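PDB 3BWX: Alpha/beta hydrolase from Novosphingobium aromaticivorans, which probably acts as a hydrolase, as expected of the alpha/beta-hydrolase family. Local coordinates for residues R150-L162 against A182-F196. The protein carries 1 engineered substitution. Residues are numbered along the deposited sequence; the frame is centred on the assembly and turned at random.
With EDO (1,2-ethanediol), chain O.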
loop_
_atom_site.group_PDB
_atom_site.type_symbol
_atom_site.label_atom_id
_atom_site.label_comp_id
_atom_site.label_asym_id
_atom_site.label_seq_id
_atom_site.Cartn_x
_atom_site.Cartn_y
_atom_site.Cartn_z
ATOM N N ARG A 150 -3.522 -14.244 -15.293
ATOM C CA ARG A 150 -4.656 -15.180 -15.109
ATOM C C ARG A 150 -5.963 -14.443 -14.919
ATOM O O ARG A 150 -6.008 -13.435 -14.237
ATOM C CB ARG A 150 -4.421 -16.140 -13.963
ATOM C CG ARG A 150 -3.848 -17.487 -14.426
ATOM C CD ARG A 150 -3.726 -18.496 -13.275
ATOM N NE ARG A 150 -4.863 -19.411 -13.141
ATOM C CZ ARG A 150 -5.016 -20.279 -12.137
ATOM N NH1 ARG A 150 -4.111 -20.370 -11.167
ATOM N NH2 ARG A 150 -6.066 -21.085 -12.110
ATOM N N ASN A 151 -7.034 -14.971 -15.517
ATOM C CA ASN A 151 -8.362 -14.376 -15.411
ATOM C C ASN A 151 -9.397 -15.510 -15.277
ATOM O O ASN A 151 -9.090 -16.659 -15.610
ATOM C CB ASN A 151 -8.675 -13.485 -16.600
ATOM C CG ASN A 151 -8.661 -14.235 -17.915
ATOM O OD1 ASN A 151 -9.630 -14.831 -18.292
ATOM N ND2 ASN A 151 -7.509 -14.226 -18.600
ATOM N N PHE A 152 -10.603 -15.155 -14.810
ATOM C CA PHE A 152 -11.591 -16.149 -14.350
ATOM C C PHE A 152 -12.987 -15.836 -14.773
ATOM O O PHE A 152 -13.304 -14.658 -14.958
ATOM C CB PHE A 152 -11.538 -16.231 -12.833
ATOM C CG PHE A 152 -10.160 -16.498 -12.324
ATOM C CD1 PHE A 152 -9.689 -17.793 -12.223
ATOM C CD2 PHE A 152 -9.307 -15.467 -12.020
ATOM C CE1 PHE A 152 -8.386 -18.046 -11.810
ATOM C CE2 PHE A 152 -7.996 -15.712 -11.624
ATOM C CZ PHE A 152 -7.551 -17.008 -11.519
ATOM N N GLU A 153 -13.821 -16.876 -14.894
ATOM C CA GLU A 153 -15.247 -16.679 -15.189
ATOM C C GLU A 153 -16.024 -16.284 -13.963
ATOM O O GLU A 153 -16.998 -15.559 -14.074
ATOM C CB GLU A 153 -15.905 -17.919 -15.846
ATOM C CG GLU A 153 -17.352 -17.622 -16.378
ATOM C CD GLU A 153 -17.874 -18.583 -17.446
ATOM O OE1 GLU A 153 -18.404 -19.647 -17.045
ATOM O OE2 GLU A 153 -17.822 -18.251 -18.686
ATOM N N THR A 154 -15.621 -16.805 -12.798
ATOM C CA THR A 154 -16.378 -16.586 -11.561
ATOM C C THR A 154 -15.513 -16.137 -10.415
ATOM O O THR A 154 -14.289 -16.436 -10.369
ATOM C CB THR A 154 -17.090 -17.885 -11.149
ATOM O OG1 THR A 154 -16.188 -18.856 -10.560
ATOM C CG2 THR A 154 -17.753 -18.516 -12.348
ATOM N N TRP A 155 -16.144 -15.461 -9.446
ATOM C CA TRP A 155 -15.439 -15.020 -8.247
ATOM C C TRP A 155 -14.923 -16.196 -7.404
ATOM O O TRP A 155 -13.868 -16.105 -6.760
ATOM C CB TRP A 155 -16.326 -14.100 -7.418
ATOM C CG TRP A 155 -16.348 -12.710 -7.988
ATOM C CD1 TRP A 155 -17.392 -12.117 -8.627
ATOM C CD2 TRP A 155 -15.269 -11.755 -8.011
ATOM N NE1 TRP A 155 -17.035 -10.860 -9.052
ATOM C CE2 TRP A 155 -15.745 -10.608 -8.662
ATOM C CE3 TRP A 155 -13.949 -11.779 -7.557
ATOM C CZ2 TRP A 155 -14.951 -9.490 -8.882
ATOM C CZ3 TRP A 155 -13.155 -10.661 -7.756
ATOM C CH2 TRP A 155 -13.668 -9.524 -8.421
HETATM N N MSE A 156 -15.670 -17.290 -7.407
HETATM C CA MSE A 156 -15.254 -18.431 -6.622
HETATM C C MSE A 156 -13.973 -19.005 -7.214
HETATM O O MSE A 156 -13.068 -19.358 -6.476
HETATM C CB MSE A 156 -16.308 -19.493 -6.617
HETATM C CG MSE A 156 -15.962 -20.639 -5.723
HETATM SE SE MSE A 156 -15.880 -20.128 -3.784
HETATM C CE MSE A 156 -17.157 -18.885 -3.849
ATOM N N HIS A 157 -13.932 -19.164 -8.535
ATOM C CA HIS A 157 -12.726 -19.652 -9.192
ATOM C C HIS A 157 -11.550 -18.713 -8.917
ATOM O O HIS A 157 -10.448 -19.170 -8.651
ATOM C CB HIS A 157 -12.972 -19.864 -10.704
ATOM C CG HIS A 157 -13.801 -21.067 -11.002
ATOM N ND1 HIS A 157 -14.301 -21.347 -12.255
ATOM C CD2 HIS A 157 -14.190 -22.087 -10.206
ATOM C CE1 HIS A 157 -14.978 -22.479 -12.207
ATOM N NE2 HIS A 157 -14.922 -22.952 -10.977
ATOM N N ALA A 158 -11.764 -17.416 -9.003
ATOM C CA ALA A 158 -10.715 -16.451 -8.666
ATOM C C ALA A 158 -10.209 -16.594 -7.238
ATOM O O ALA A 158 -9.021 -16.608 -6.980
ATOM C CB ALA A 158 -11.160 -15.015 -8.935
ATOM N N ALA A 159 -11.140 -16.682 -6.286
ATOM C CA ALA A 159 -10.807 -16.833 -4.899
ATOM C C ALA A 159 -9.975 -18.080 -4.664
ATOM O O ALA A 159 -8.990 -18.044 -3.912
ATOM C CB ALA A 159 -12.124 -16.918 -4.083
ATOM N N ARG A 160 -10.390 -19.190 -5.245
ATOM C CA ARG A 160 -9.644 -20.441 -5.062
ATOM C C ARG A 160 -8.249 -20.345 -5.663
ATOM O O ARG A 160 -7.311 -20.909 -5.132
ATOM C CB ARG A 160 -10.434 -21.609 -5.642
ATOM C CG ARG A 160 -11.725 -21.866 -4.872
ATOM C CD ARG A 160 -11.401 -22.361 -3.449
ATOM N NE ARG A 160 -12.591 -22.752 -2.684
ATOM C CZ ARG A 160 -12.706 -22.695 -1.364
ATOM N NH1 ARG A 160 -11.723 -22.261 -0.596
ATOM N NH2 ARG A 160 -13.834 -23.057 -0.799
ATOM N N ALA A 161 -8.106 -19.624 -6.751
ATOM C CA ALA A 161 -6.781 -19.424 -7.362
ATOM C C ALA A 161 -5.874 -18.618 -6.439
ATOM O O ALA A 161 -4.660 -18.880 -6.362
ATOM C CB ALA A 161 -6.904 -18.745 -8.751
ATOM N N LEU A 162 -6.443 -17.628 -5.732
ATOM C CA LEU A 162 -5.675 -16.814 -4.805
ATOM C C LEU A 162 -5.270 -17.605 -3.596
ATOM O O LEU A 162 -4.121 -17.525 -3.161
ATOM C CB LEU A 162 -6.458 -15.558 -4.428
ATOM C CG LEU A 162 -6.700 -14.522 -5.545
ATOM C CD1 LEU A 162 -7.659 -13.419 -5.088
ATOM C CD2 LEU A 162 -5.384 -13.923 -6.083
ATOM N N ALA A 182 -10.303 -10.993 -2.842
ATOM C CA ALA A 182 -10.345 -11.113 -4.306
ATOM C C ALA A 182 -10.920 -9.812 -4.866
ATOM O O ALA A 182 -10.371 -9.267 -5.848
ATOM C CB ALA A 182 -11.157 -12.352 -4.781
ATOM N N LYS A 183 -12.039 -9.338 -4.284
ATOM C CA LYS A 183 -12.704 -8.170 -4.858
ATOM C C LYS A 183 -11.872 -6.923 -4.668
ATOM O O LYS A 183 -12.038 -5.947 -5.405
ATOM C CB LYS A 183 -14.134 -8.022 -4.293
ATOM C CG LYS A 183 -15.029 -9.157 -4.765
ATOM C CD LYS A 183 -16.502 -8.840 -4.640
ATOM C CE LYS A 183 -16.968 -8.029 -5.836
ATOM N NZ LYS A 183 -18.401 -7.619 -5.725
ATOM N N ARG A 184 -10.986 -6.913 -3.677
ATOM C CA ARG A 184 -10.113 -5.755 -3.511
ATOM C C ARG A 184 -9.019 -5.631 -4.562
ATOM O O ARG A 184 -8.597 -4.500 -4.889
ATOM C CB ARG A 184 -9.456 -5.727 -2.139
ATOM C CG ARG A 184 -10.402 -5.498 -1.005
ATOM C CD ARG A 184 -9.746 -5.592 0.325
ATOM N NE ARG A 184 -10.715 -5.377 1.352
ATOM C CZ ARG A 184 -10.444 -5.313 2.655
ATOM N NH1 ARG A 184 -9.233 -5.588 3.117
ATOM N NH2 ARG A 184 -11.432 -5.098 3.503
ATOM N N ILE A 185 -8.565 -6.764 -5.106
ATOM C CA ILE A 185 -7.411 -6.777 -5.989
ATOM C C ILE A 185 -7.744 -7.118 -7.448
ATOM O O ILE A 185 -6.907 -6.966 -8.343
ATOM C CB ILE A 185 -6.293 -7.671 -5.394
ATOM C CG1 ILE A 185 -6.568 -9.167 -5.549
ATOM C CG2 ILE A 185 -6.055 -7.299 -3.910
ATOM C CD1 ILE A 185 -5.419 -9.988 -4.927
HETATM N N MSE A 186 -8.982 -7.570 -7.679
HETATM C CA MSE A 186 -9.421 -7.962 -9.001
HETATM C C MSE A 186 -10.718 -7.255 -9.315
HETATM O O MSE A 186 -11.399 -6.738 -8.447
HETATM C CB MSE A 186 -9.589 -9.500 -9.130
HETATM C CG MSE A 186 -8.469 -10.300 -8.567
HETATM SE SE MSE A 186 -8.612 -12.175 -8.953
HETATM C CE MSE A 186 -8.194 -12.070 -10.799
ATOM N N VAL A 187 -11.083 -7.287 -10.581
ATOM C CA VAL A 187 -12.275 -6.582 -11.065
ATOM C C VAL A 187 -12.935 -7.366 -12.198
ATOM O O VAL A 187 -12.270 -8.025 -12.977
ATOM C CB VAL A 187 -11.896 -5.148 -11.506
ATOM C CG1 VAL A 187 -11.036 -5.169 -12.746
ATOM C CG2 VAL A 187 -13.146 -4.356 -11.798
ATOM N N LEU A 188 -14.253 -7.303 -12.263
ATOM C CA LEU A 188 -14.977 -7.843 -13.390
ATOM C C LEU A 188 -14.818 -6.850 -14.521
ATOM O O LEU A 188 -15.387 -5.759 -14.475
ATOM C CB LEU A 188 -16.448 -8.027 -13.037
ATOM C CG LEU A 188 -17.352 -8.512 -14.174
ATOM C CD1 LEU A 188 -16.973 -9.863 -14.772
ATOM C CD2 LEU A 188 -18.756 -8.531 -13.634
ATOM N N GLY A 189 -13.997 -7.217 -15.493
ATOM C CA GLY A 189 -13.720 -6.388 -16.653
ATOM C C GLY A 189 -14.758 -6.366 -17.759
ATOM O O GLY A 189 -15.849 -6.959 -17.653
ATOM N N SER A 190 -14.378 -5.630 -18.810
ATOM C CA SER A 190 -15.200 -5.384 -19.999
ATOM C C SER A 190 -15.650 -6.682 -20.676
ATOM O O SER A 190 -16.823 -6.837 -21.078
ATOM C CB SER A 190 -14.393 -4.524 -20.999
ATOM N N SER A 191 -14.705 -7.612 -20.781
ATOM C CA SER A 191 -14.930 -8.887 -21.464
ATOM C C SER A 191 -15.704 -9.912 -20.619
ATOM O O SER A 191 -15.863 -11.053 -21.035
ATOM C CB SER A 191 -13.579 -9.475 -21.891
ATOM N N GLY A 192 -16.169 -9.515 -19.432
ATOM C CA GLY A 192 -16.894 -10.416 -18.551
ATOM C C GLY A 192 -16.011 -11.391 -17.790
ATOM O O GLY A 192 -16.511 -12.362 -17.234
ATOM N N ARG A 193 -14.697 -11.157 -17.774
ATOM C CA ARG A 193 -13.794 -11.979 -17.005
ATOM C C ARG A 193 -13.284 -11.195 -15.801
ATOM O O ARG A 193 -13.186 -9.982 -15.818
ATOM C CB ARG A 193 -12.570 -12.418 -17.808
ATOM C CG ARG A 193 -12.833 -13.230 -19.076
ATOM C CD ARG A 193 -13.280 -14.664 -18.766
ATOM N NE ARG A 193 -12.192 -15.515 -18.258
ATOM C CZ ARG A 193 -12.275 -16.823 -18.107
ATOM N NH1 ARG A 193 -13.393 -17.481 -18.402
ATOM N NH2 ARG A 193 -11.252 -17.512 -17.645
ATOM N N ILE A 194 -12.953 -11.921 -14.760
ATOM C CA ILE A 194 -12.404 -11.327 -13.561
ATOM C C ILE A 194 -10.898 -11.353 -13.663
ATOM O O ILE A 194 -10.309 -12.400 -13.842
ATOM C CB ILE A 194 -12.884 -12.129 -12.348
ATOM C CG1 ILE A 194 -14.407 -11.940 -12.148
ATOM C CG2 ILE A 194 -12.096 -11.710 -11.067
ATOM C CD1 ILE A 194 -15.089 -13.103 -11.501
ATOM N N ALA A 195 -10.268 -10.185 -13.527
ATOM C CA ALA A 195 -8.851 -10.081 -13.750
ATOM C C ALA A 195 -8.247 -9.132 -12.715
ATOM O O ALA A 195 -8.950 -8.388 -12.061
ATOM C CB ALA A 195 -8.588 -9.573 -15.161
ATOM N N PHE A 196 -6.942 -9.205 -12.532
ATOM C CA PHE A 196 -6.265 -8.298 -11.609
ATOM C C PHE A 196 -6.435 -6.847 -12.104
ATOM O O PHE A 196 -6.405 -6.559 -13.310
ATOM C CB PHE A 196 -4.797 -8.681 -11.412
ATOM C CG PHE A 196 -4.648 -9.995 -10.723
ATOM C CD1 PHE A 196 -4.785 -10.103 -9.317
ATOM C CD2 PHE A 196 -4.511 -11.171 -11.486
ATOM C CE1 PHE A 196 -4.701 -11.340 -8.693
ATOM C CE2 PHE A 196 -4.435 -12.392 -10.877
ATOM C CZ PHE A 196 -4.530 -12.492 -9.459
HETATM C C1 EDO O . -2.992 -16.206 -10.281
HETATM O O1 EDO O . -2.129 -17.305 -10.602
HETATM C C2 EDO O . -3.677 -16.437 -8.930
HETATM O O2 EDO O . -2.739 -16.644 -7.854
HETATM O O HOH W 1 -5.497 -10.856 -14.698
HETATM O O HOH W 2 -15.934 -16.562 -19.511
#
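F152 and I194 form an antiparallel hydrogen-bonded pair, F152 N giving to I194 O at 2.9 Å and I194 N giving to F152 O at 2.8 Å in an almost straight bond. Next to it R193, its chain folded at chi2 and chi3 (both -73°), turns its guanidinium across to the neighbouring backbone of N151 to E153. Arginine suits the place because NE and NH2 give hydrogen bonds side-on to two N151 oxygens, NE to OD1 at 2.7 Å and NH2 to O from above the carbonyl plane, while the F152-E153 peptide lies against one face. A methionine in its place would probably leave N151 OD1 and N151 O without these donors. W155 suits a slot between two aliphatic chains: I194 CD1 sits 3.6 Å from the centroid of the five-membered ring, over its face, while K183 CG covers the opposite face of the six-membered ring. Slender A158 lets the flexible selenomethionine M186 approach, M186 SE at 3.8 Å from A158 CB, and the bend at chi3 (72°) carries CE to the edge of F152 and over the face of F196. Branched L162 puts CD1 on A182 and CD2 at the F196 ring edge. Strands 151-152, 194-196 and 186-188 thus make a small antiparallel sheet packed by helix 155-166, consistent with a cap insertion in the alpha/beta-hydrolase fold.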